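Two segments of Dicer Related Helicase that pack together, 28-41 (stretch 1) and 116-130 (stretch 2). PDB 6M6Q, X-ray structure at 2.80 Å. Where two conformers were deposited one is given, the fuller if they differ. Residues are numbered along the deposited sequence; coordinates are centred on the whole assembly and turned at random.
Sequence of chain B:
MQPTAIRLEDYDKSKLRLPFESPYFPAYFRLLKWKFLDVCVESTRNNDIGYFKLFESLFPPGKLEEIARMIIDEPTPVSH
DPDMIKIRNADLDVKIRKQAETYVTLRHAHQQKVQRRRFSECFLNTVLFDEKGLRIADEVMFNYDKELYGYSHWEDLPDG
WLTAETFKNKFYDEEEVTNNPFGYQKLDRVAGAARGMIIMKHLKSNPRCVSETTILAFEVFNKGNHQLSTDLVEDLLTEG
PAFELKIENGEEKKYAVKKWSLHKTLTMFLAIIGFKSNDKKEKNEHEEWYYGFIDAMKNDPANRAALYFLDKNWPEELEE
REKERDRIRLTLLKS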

# COMPACT_ATOMS: atom_id res chain seq x y z
N TYR B 28 -8.44 -10.75 -7.19
CA TYR B 28 -9.25 -11.85 -6.66
C TYR B 28 -8.32 -13.01 -6.31
O TYR B 28 -8.39 -13.51 -5.17
CB TYR B 28 -10.37 -12.23 -7.63
CG TYR B 28 -11.34 -13.22 -7.02
CD1 TYR B 28 -11.24 -14.58 -7.29
CD2 TYR B 28 -12.27 -12.81 -6.09
CE1 TYR B 28 -12.07 -15.49 -6.67
CE2 TYR B 28 -13.12 -13.72 -5.48
CZ TYR B 28 -13.01 -15.06 -5.76
OH TYR B 28 -13.87 -15.95 -5.17
N PHE B 29 -7.40 -13.36 -7.21
CA PHE B 29 -6.40 -14.44 -6.99
C PHE B 29 -5.57 -14.15 -5.72
O PHE B 29 -5.26 -15.09 -5.00
CB PHE B 29 -5.48 -14.61 -8.20
CG PHE B 29 -4.46 -15.70 -8.04
CD1 PHE B 29 -4.76 -17.01 -8.33
CD2 PHE B 29 -3.19 -15.41 -7.56
CE1 PHE B 29 -3.82 -18.02 -8.16
CE2 PHE B 29 -2.25 -16.42 -7.39
CZ PHE B 29 -2.56 -17.72 -7.71
N ARG B 30 -5.26 -12.87 -5.47
CA ARG B 30 -4.38 -12.41 -4.35
C ARG B 30 -5.12 -12.50 -3.00
O ARG B 30 -4.44 -12.33 -2.00
CB ARG B 30 -3.86 -10.99 -4.60
CG ARG B 30 -2.78 -10.93 -5.66
CD ARG B 30 -2.04 -9.63 -5.69
NE ARG B 30 -2.88 -8.49 -6.05
CZ ARG B 30 -2.95 -7.94 -7.28
NH1 ARG B 30 -2.26 -8.45 -8.29
NH2 ARG B 30 -3.70 -6.87 -7.47
N LEU B 31 -6.41 -12.85 -2.98
CA LEU B 31 -7.12 -13.22 -1.72
C LEU B 31 -6.68 -14.63 -1.27
O LEU B 31 -6.86 -14.95 -0.07
CB LEU B 31 -8.64 -13.13 -1.92
CG LEU B 31 -9.19 -11.72 -2.23
CD1 LEU B 31 -10.58 -11.78 -2.83
CD2 LEU B 31 -9.20 -10.85 -1.00
N LEU B 32 -5.99 -15.38 -2.16
CA LEU B 32 -5.37 -16.71 -1.86
C LEU B 32 -3.84 -16.58 -1.66
O LEU B 32 -3.17 -17.63 -1.69
CB LEU B 32 -5.64 -17.69 -3.01
CG LEU B 32 -7.05 -18.25 -3.13
CD1 LEU B 32 -7.25 -18.88 -4.50
CD2 LEU B 32 -7.31 -19.27 -2.04
N LYS B 33 -3.31 -15.38 -1.54
CA LYS B 33 -1.84 -15.15 -1.48
C LYS B 33 -1.21 -15.91 -0.30
O LYS B 33 -0.08 -16.35 -0.44
CB LYS B 33 -1.52 -13.65 -1.45
CG LYS B 33 -1.78 -12.93 -0.14
CD LYS B 33 -1.24 -11.51 -0.18
CE LYS B 33 -0.84 -10.98 1.17
NZ LYS B 33 -0.79 -9.50 1.16
N TRP B 34 -1.91 -16.06 0.83
CA TRP B 34 -1.36 -16.76 2.04
C TRP B 34 -1.39 -18.27 1.81
O TRP B 34 -0.43 -18.95 2.28
CB TRP B 34 -2.10 -16.36 3.32
CG TRP B 34 -1.89 -14.92 3.71
CD1 TRP B 34 -2.86 -13.99 3.96
CD2 TRP B 34 -0.63 -14.24 3.86
NE1 TRP B 34 -2.29 -12.78 4.26
CE2 TRP B 34 -0.93 -12.90 4.20
CE3 TRP B 34 0.71 -14.63 3.75
CZ2 TRP B 34 0.07 -11.96 4.43
CZ3 TRP B 34 1.70 -13.69 3.97
CH2 TRP B 34 1.38 -12.37 4.30
N LYS B 35 -2.39 -18.76 1.07
CA LYS B 35 -2.52 -20.19 0.70
C LYS B 35 -1.47 -20.51 -0.36
O LYS B 35 -0.92 -21.62 -0.31
CB LYS B 35 -3.94 -20.52 0.23
CG LYS B 35 -4.17 -21.96 -0.24
CD LYS B 35 -3.82 -23.02 0.80
CE LYS B 35 -4.01 -24.45 0.34
NZ LYS B 35 -3.27 -25.38 1.24
N PHE B 36 -1.14 -19.54 -1.21
CA PHE B 36 -0.09 -19.68 -2.26
C PHE B 36 1.28 -19.76 -1.60
O PHE B 36 2.05 -20.66 -1.97
CB PHE B 36 -0.16 -18.52 -3.25
CG PHE B 36 1.07 -18.37 -4.11
CD1 PHE B 36 1.40 -19.34 -5.05
CD2 PHE B 36 1.88 -17.26 -4.00
CE1 PHE B 36 2.53 -19.20 -5.84
CE2 PHE B 36 3.00 -17.12 -4.79
CZ PHE B 36 3.32 -18.09 -5.71
N LEU B 37 1.55 -18.88 -0.63
CA LEU B 37 2.79 -18.93 0.22
C LEU B 37 2.83 -20.27 0.91
O LEU B 37 3.85 -20.92 0.79
CB LEU B 37 2.80 -17.78 1.24
CG LEU B 37 4.07 -17.64 2.10
CD1 LEU B 37 5.32 -17.27 1.27
CD2 LEU B 37 3.85 -16.61 3.21
N ASP B 38 1.70 -20.70 1.51
CA ASP B 38 1.58 -22.00 2.23
C ASP B 38 2.03 -23.15 1.32
O ASP B 38 2.78 -24.01 1.81
CB ASP B 38 0.18 -22.25 2.77
CG ASP B 38 0.11 -23.52 3.62
OD1 ASP B 38 -0.39 -24.54 3.10
OD2 ASP B 38 0.68 -23.51 4.72
N VAL B 39 1.59 -23.15 0.05
CA VAL B 39 1.87 -24.22 -0.97
C VAL B 39 3.38 -24.22 -1.30
O VAL B 39 3.99 -25.30 -1.29
CB VAL B 39 1.00 -24.03 -2.24
CG1 VAL B 39 1.53 -24.82 -3.43
CG2 VAL B 39 -0.46 -24.37 -1.98
N CYS B 40 3.96 -23.04 -1.52
CA CYS B 40 5.41 -22.88 -1.81
C CYS B 40 6.23 -23.39 -0.62
O CYS B 40 7.26 -24.02 -0.86
CB CYS B 40 5.76 -21.42 -2.13
SG CYS B 40 4.99 -20.78 -3.64
N VAL B 41 5.78 -23.15 0.61
CA VAL B 41 6.51 -23.54 1.85
C VAL B 41 6.36 -25.05 2.07
O VAL B 41 7.35 -25.69 2.41
CB VAL B 41 6.03 -22.74 3.07
CG1 VAL B 41 6.50 -23.37 4.38
CG2 VAL B 41 6.45 -21.28 2.98
N ARG B 116 10.16 -13.37 9.21
CA ARG B 116 9.39 -14.25 8.32
C ARG B 116 8.35 -13.42 7.54
O ARG B 116 8.32 -13.54 6.32
CB ARG B 116 8.78 -15.41 9.10
CG ARG B 116 9.60 -16.67 8.99
CD ARG B 116 9.20 -17.73 9.97
NE ARG B 116 10.26 -18.71 10.09
CZ ARG B 116 10.31 -19.66 11.00
NH1 ARG B 116 11.33 -20.50 11.02
NH2 ARG B 116 9.32 -19.81 11.86
N ARG B 117 7.60 -12.55 8.22
CA ARG B 117 6.58 -11.68 7.56
C ARG B 117 7.23 -10.73 6.56
O ARG B 117 6.68 -10.54 5.49
CB ARG B 117 5.77 -10.88 8.56
CG ARG B 117 4.29 -11.20 8.49
CD ARG B 117 3.46 -10.17 7.76
NE ARG B 117 2.41 -9.78 8.68
CZ ARG B 117 1.27 -9.22 8.33
NH1 ARG B 117 1.01 -8.98 7.06
NH2 ARG B 117 0.39 -8.88 9.26
N ARG B 118 8.33 -10.10 6.94
CA ARG B 118 9.04 -9.12 6.09
C ARG B 118 9.42 -9.78 4.75
O ARG B 118 9.12 -9.18 3.67
CB ARG B 118 10.26 -8.61 6.84
CG ARG B 118 11.19 -7.76 6.01
CD ARG B 118 12.28 -7.26 6.91
NE ARG B 118 13.47 -6.89 6.18
CZ ARG B 118 14.44 -6.14 6.67
NH1 ARG B 118 14.36 -5.67 7.90
NH2 ARG B 118 15.49 -5.85 5.92
N PHE B 119 10.04 -10.94 4.79
CA PHE B 119 10.61 -11.61 3.60
C PHE B 119 9.50 -12.34 2.83
O PHE B 119 9.62 -12.46 1.60
CB PHE B 119 11.79 -12.48 4.01
CG PHE B 119 13.02 -11.67 4.35
CD1 PHE B 119 13.83 -11.15 3.35
CD2 PHE B 119 13.31 -11.35 5.66
CE1 PHE B 119 14.93 -10.38 3.67
CE2 PHE B 119 14.41 -10.58 5.98
CZ PHE B 119 15.21 -10.08 4.98
N SER B 120 8.43 -12.77 3.51
CA SER B 120 7.20 -13.32 2.86
C SER B 120 6.56 -12.23 1.99
O SER B 120 6.26 -12.51 0.82
CB SER B 120 6.22 -13.83 3.88
OG SER B 120 6.68 -15.01 4.49
N GLU B 121 6.39 -11.03 2.55
CA GLU B 121 5.80 -9.86 1.87
C GLU B 121 6.71 -9.39 0.74
O GLU B 121 6.19 -8.92 -0.26
CB GLU B 121 5.51 -8.74 2.87
CG GLU B 121 4.38 -9.07 3.84
CD GLU B 121 3.12 -8.25 3.67
OE1 GLU B 121 2.21 -8.42 4.49
OE2 GLU B 121 3.06 -7.42 2.75
N CYS B 122 8.03 -9.55 0.88
CA CYS B 122 9.00 -9.20 -0.19
C CYS B 122 8.82 -10.14 -1.38
O CYS B 122 8.91 -9.67 -2.52
CB CYS B 122 10.44 -9.25 0.30
SG CYS B 122 11.64 -8.93 -1.03
N PHE B 123 8.55 -11.42 -1.12
CA PHE B 123 8.34 -12.43 -2.19
C PHE B 123 7.00 -12.15 -2.88
O PHE B 123 6.98 -11.91 -4.10
CB PHE B 123 8.41 -13.83 -1.63
CG PHE B 123 7.87 -14.91 -2.53
CD1 PHE B 123 8.55 -15.30 -3.66
CD2 PHE B 123 6.72 -15.59 -2.20
CE1 PHE B 123 8.11 -16.36 -4.43
CE2 PHE B 123 6.27 -16.65 -2.96
CZ PHE B 123 6.96 -17.03 -4.09
N LEU B 124 5.91 -12.15 -2.10
CA LEU B 124 4.52 -12.07 -2.58
C LEU B 124 4.30 -10.76 -3.37
O LEU B 124 3.69 -10.83 -4.43
CB LEU B 124 3.55 -12.18 -1.39
CG LEU B 124 3.47 -13.56 -0.74
CD1 LEU B 124 2.32 -13.64 0.26
CD2 LEU B 124 3.32 -14.66 -1.79
N ASN B 125 4.81 -9.63 -2.88
CA ASN B 125 4.59 -8.30 -3.52
C ASN B 125 5.39 -8.18 -4.82
O ASN B 125 5.08 -7.29 -5.59
CB ASN B 125 4.96 -7.14 -2.60
CG ASN B 125 4.05 -7.03 -1.40
OD1 ASN B 125 2.91 -7.51 -1.41
ND2 ASN B 125 4.53 -6.37 -0.36
N THR B 126 6.42 -9.01 -5.02
CA THR B 126 7.25 -9.03 -6.24
C THR B 126 6.57 -9.89 -7.32
O THR B 126 6.45 -9.41 -8.46
CB THR B 126 8.68 -9.52 -5.94
OG1 THR B 126 9.26 -8.69 -4.94
CG2 THR B 126 9.58 -9.50 -7.15
N VAL B 127 6.11 -11.10 -6.96
CA VAL B 127 5.65 -12.14 -7.92
C VAL B 127 4.16 -11.95 -8.27
O VAL B 127 3.80 -12.30 -9.36
CB VAL B 127 5.90 -13.57 -7.40
CG1 VAL B 127 7.34 -13.81 -7.10
CG2 VAL B 127 5.05 -13.88 -6.19
N LEU B 128 3.33 -11.50 -7.35
CA LEU B 128 1.85 -11.51 -7.53
C LEU B 128 1.35 -10.17 -8.09
O LEU B 128 0.16 -9.99 -8.18
CB LEU B 128 1.17 -11.83 -6.19
CG LEU B 128 1.34 -13.26 -5.66
CD1 LEU B 128 0.36 -13.53 -4.54
CD2 LEU B 128 1.15 -14.30 -6.76
N PHE B 129 2.23 -9.24 -8.43
CA PHE B 129 1.82 -7.91 -8.98
C PHE B 129 2.48 -7.71 -10.34
O PHE B 129 2.51 -6.57 -10.84
CB PHE B 129 2.14 -6.81 -7.97
CG PHE B 129 1.21 -6.76 -6.78
CD1 PHE B 129 1.41 -7.59 -5.67
CD2 PHE B 129 0.14 -5.88 -6.74
CE1 PHE B 129 0.55 -7.54 -4.58
CE2 PHE B 129 -0.69 -5.81 -5.63
CZ PHE B 129 -0.48 -6.63 -4.55
N ASP B 130 2.97 -8.81 -10.92
CA ASP B 130 3.69 -8.88 -12.21
C ASP B 130 3.01 -9.95 -13.05
O ASP B 130 2.69 -11.04 -12.48
CB ASP B 130 5.15 -9.26 -11.98
CG ASP B 130 6.02 -9.22 -13.22
OD1 ASP B 130 6.19 -10.28 -13.85
OD2 ASP B 130 6.59 -8.14 -13.51

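What does Leu128, which gives up more surface to the other stretch than any other residue here, do just past the end of the helix? It follows directly after helix 116-127 and points its side chain toward stretch 1, where branched methyls fill space between larger groups. Leu128 CD1 lies 3.6 Å from Lys33 CB, while Leu128 CD2 approaches Phe36 CE2 at 3.9 Å. At the edge of the Phe29 ring, Phe29 CE2 lies 4.1 Å from Leu128 CD2. Its backbone serves too: Leu128 O accepts a hydrogen bond from Arg30 NH1 at 2.9 Å, the one hydrogen bond between the stretches.

Why does a buried arginine suit this spot? Arg30 offers both charge and a flat surface. The guanidinium meets Leu128 O near its own plane, where its N-H groups point, and this leaves a face free to stack on Phe129. The two planes lie 16° apart, with Arg30 CZ 3.9 Å from the centroid of the Phe129 ring, a cation-pi arrangement. Arg30 CD adds a CH-pi contact, 3.8 Å from the same centroid. The remaining polar needs of Arg30 are met elsewhere in the structure.

How do the helices themselves engage, crossing at 108°? Leu124 is the knob, seated among Lys33, Trp34, Phe36 and Leu37. Its CD2 reaches Phe36 CD2 at 3.7 Å and its CD1 reaches Trp34 CZ3 at 3.8 Å, so the two methyls touch different aromatic rings.

What extends the packing beyond this knob? The rings of Phe123 and Phe36 lie nearly parallel but slid apart, so they barely overlap, and touch at 3.8 Å between their CE2 atoms. Leu37 CD2 lies 3.5 Å from Ser120 OG; that hydroxyl donates to Arg116 O at 2.9 Å within its own helix.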